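Local coordinates for protein pyridoxal 5'-phosphate synthase subunit PdxT (Thermus thermophilus, PDB 2YWD) that probably hydrolyses glutamine to glutamate and ammonia, the ammonia being channelled to the partner subunit PdxS for pyridoxal 5'-phosphate synthesis, at residues G61-D64 and E65-R69. Residues are numbered along the deposited sequence; the frame is centred on the assembly and turned at random.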
loop_
_atom_site.group_PDB
_atom_site.type_symbol
_atom_site.label_atom_id
_atom_site.label_comp_id
_atom_site.label_asym_id
_atom_site.label_seq_id
_atom_site.Cartn_x
_atom_site.Cartn_y
_atom_site.Cartn_z
ATOM N N GLY A 61 -15.754 1.514 -10.260
ATOM C CA GLY A 61 -15.776 2.929 -9.926
ATOM C C GLY A 61 -15.039 3.289 -8.643
ATOM O O GLY A 61 -15.064 4.442 -8.208
ATOM N N ILE A 62 -14.378 2.312 -8.035
ATOM C CA ILE A 62 -13.649 2.554 -6.793
ATOM C C ILE A 62 -12.411 3.421 -7.033
ATOM O O ILE A 62 -12.127 4.336 -6.264
ATOM C CB ILE A 62 -13.263 1.209 -6.121
ATOM C CG1 ILE A 62 -14.543 0.514 -5.632
ATOM C CG2 ILE A 62 -12.313 1.445 -4.946
ATOM C CD1 ILE A 62 -14.351 -0.914 -5.151
ATOM N N GLU A 63 -11.695 3.149 -8.117
ATOM C CA GLU A 63 -10.496 3.914 -8.461
ATOM C C GLU A 63 -10.789 5.418 -8.523
ATOM O O GLU A 63 -10.143 6.222 -7.853
ATOM C CB GLU A 63 -9.959 3.449 -9.820
ATOM C CG GLU A 63 -8.704 4.183 -10.297
ATOM C CD GLU A 63 -8.457 3.994 -11.786
ATOM O OE1 GLU A 63 -8.551 2.846 -12.265
ATOM O OE2 GLU A 63 -8.156 4.992 -12.477
ATOM N N ASP A 64 -11.778 5.790 -9.326
ATOM C CA ASP A 64 -12.141 7.190 -9.495
ATOM C C ASP A 64 -12.596 7.877 -8.205
ATOM O O ASP A 64 -12.223 9.023 -7.949
ATOM C CB ASP A 64 -13.210 7.295 -10.584
ATOM C CG ASP A 64 -12.710 6.772 -11.926
ATOM O OD1 ASP A 64 -13.527 6.265 -12.722
ATOM O OD2 ASP A 64 -11.491 6.872 -12.181
ATOM N N GLU A 65 -13.385 7.182 -7.389
ATOM C CA GLU A 65 -13.858 7.760 -6.132
ATOM C C GLU A 65 -12.685 7.939 -5.172
ATOM O O GLU A 65 -12.588 8.949 -4.472
ATOM C CB GLU A 65 -14.923 6.863 -5.500
ATOM C CG GLU A 65 -15.549 7.406 -4.213
ATOM C CD GLU A 65 -16.185 8.780 -4.383
ATOM O OE1 GLU A 65 -16.643 9.100 -5.501
ATOM O OE2 GLU A 65 -16.243 9.537 -3.392
ATOM N N VAL A 66 -11.785 6.963 -5.139
ATOM C CA VAL A 66 -10.628 7.069 -4.267
ATOM C C VAL A 66 -9.778 8.268 -4.698
ATOM O O VAL A 66 -9.314 9.041 -3.857
ATOM C CB VAL A 66 -9.775 5.782 -4.305
ATOM C CG1 VAL A 66 -8.449 6.019 -3.620
ATOM C CG2 VAL A 66 -10.521 4.643 -3.612
ATOM N N ARG A 67 -9.579 8.430 -6.005
ATOM C CA ARG A 67 -8.787 9.550 -6.505
ATOM C C ARG A 67 -9.385 10.872 -6.015
ATOM O O ARG A 67 -8.668 11.777 -5.574
ATOM C CB ARG A 67 -8.739 9.537 -8.042
ATOM C CG ARG A 67 -7.867 10.641 -8.634
ATOM C CD ARG A 67 -7.737 10.555 -10.163
ATOM N NE ARG A 67 -7.049 9.342 -10.608
ATOM C CZ ARG A 67 -7.657 8.265 -11.096
ATOM N NH1 ARG A 67 -8.982 8.238 -11.215
ATOM N NH2 ARG A 67 -6.942 7.203 -11.448
ATOM N N LYS A 68 -10.707 10.967 -6.090
ATOM C CA LYS A 68 -11.426 12.158 -5.658
ATOM C C LYS A 68 -11.264 12.386 -4.152
ATOM O O LYS A 68 -11.003 13.505 -3.704
ATOM C CB LYS A 68 -12.910 12.013 -6.005
ATOM C CG LYS A 68 -13.783 13.161 -5.530
ATOM C CD LYS A 68 -15.256 12.854 -5.754
ATOM C CE LYS A 68 -16.143 13.953 -5.185
ATOM N NZ LYS A 68 -15.887 14.166 -3.731
ATOM N N ARG A 69 -11.411 11.316 -3.377
ATOM C CA ARG A 69 -11.284 11.394 -1.924
ATOM C C ARG A 69 -9.885 11.824 -1.475
ATOM O O ARG A 69 -9.747 12.652 -0.573
ATOM C CB ARG A 69 -11.642 10.040 -1.295
ATOM C CG ARG A 69 -13.123 9.660 -1.404
ATOM C CD ARG A 69 -13.991 10.535 -0.505
ATOM N NE ARG A 69 -13.609 10.396 0.897
ATOM C CZ ARG A 69 -13.892 9.335 1.648
ATOM N NH1 ARG A 69 -14.576 8.318 1.138
ATOM N NH2 ARG A 69 -13.467 9.280 2.904
#
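Arg-67 reaches back along its own helix to two acidic side chains, one on each terminal nitrogen. The bond from NH2 of Arg-67 to OE2 of Glu-63 is 2.7 Å long and practically straight (179°); the oxygen lies in the guanidinium plane and is approached on its anti side, somewhat out of the carboxylate plane, the two planes being nearly perpendicular. NH1 of Arg-67 holds OD2 of Asp-64 at 3.0 Å through that oxygen's anti lone pair, but the bond is bent to 136° and so less well aligned. The arginine chain is extended through CD and then turns at chi3 (-64°), which brings the guanidinium back over the preceding turn. OE1 of Glu-63 pairs with NE of Arg-58 in helix 50-59, so each carboxylate oxygen has an arginine, and NH2 of Arg-67 also donates to the carbonyl of Leu-100. A methionine in place of Arg-67 would probably leave Asp-64 without this counter-charge, Glu-63 with Arg-58 alone of these two arginines, and the Leu-100 carbonyl without this donor. The helical backbone bonds include N of Val-66 to O of Ile-62 and N of Arg-67 to O of Glu-63, both 2.9 Å; the first, from N of Glu-65 to O of Gly-61, is weak at 3.3 Å. On the buried side, CG2 of Ile-62 meets CG2 of Val-66 at 3.9 Å. Gly-61, with positive phi, ends helix 50-59 in a Schellman motif and occupies the N-cap position of helix 62-71, whose first turns carry i to i+3 and i to i+4 salt bridges in this class I glutamine amidotransferase fold.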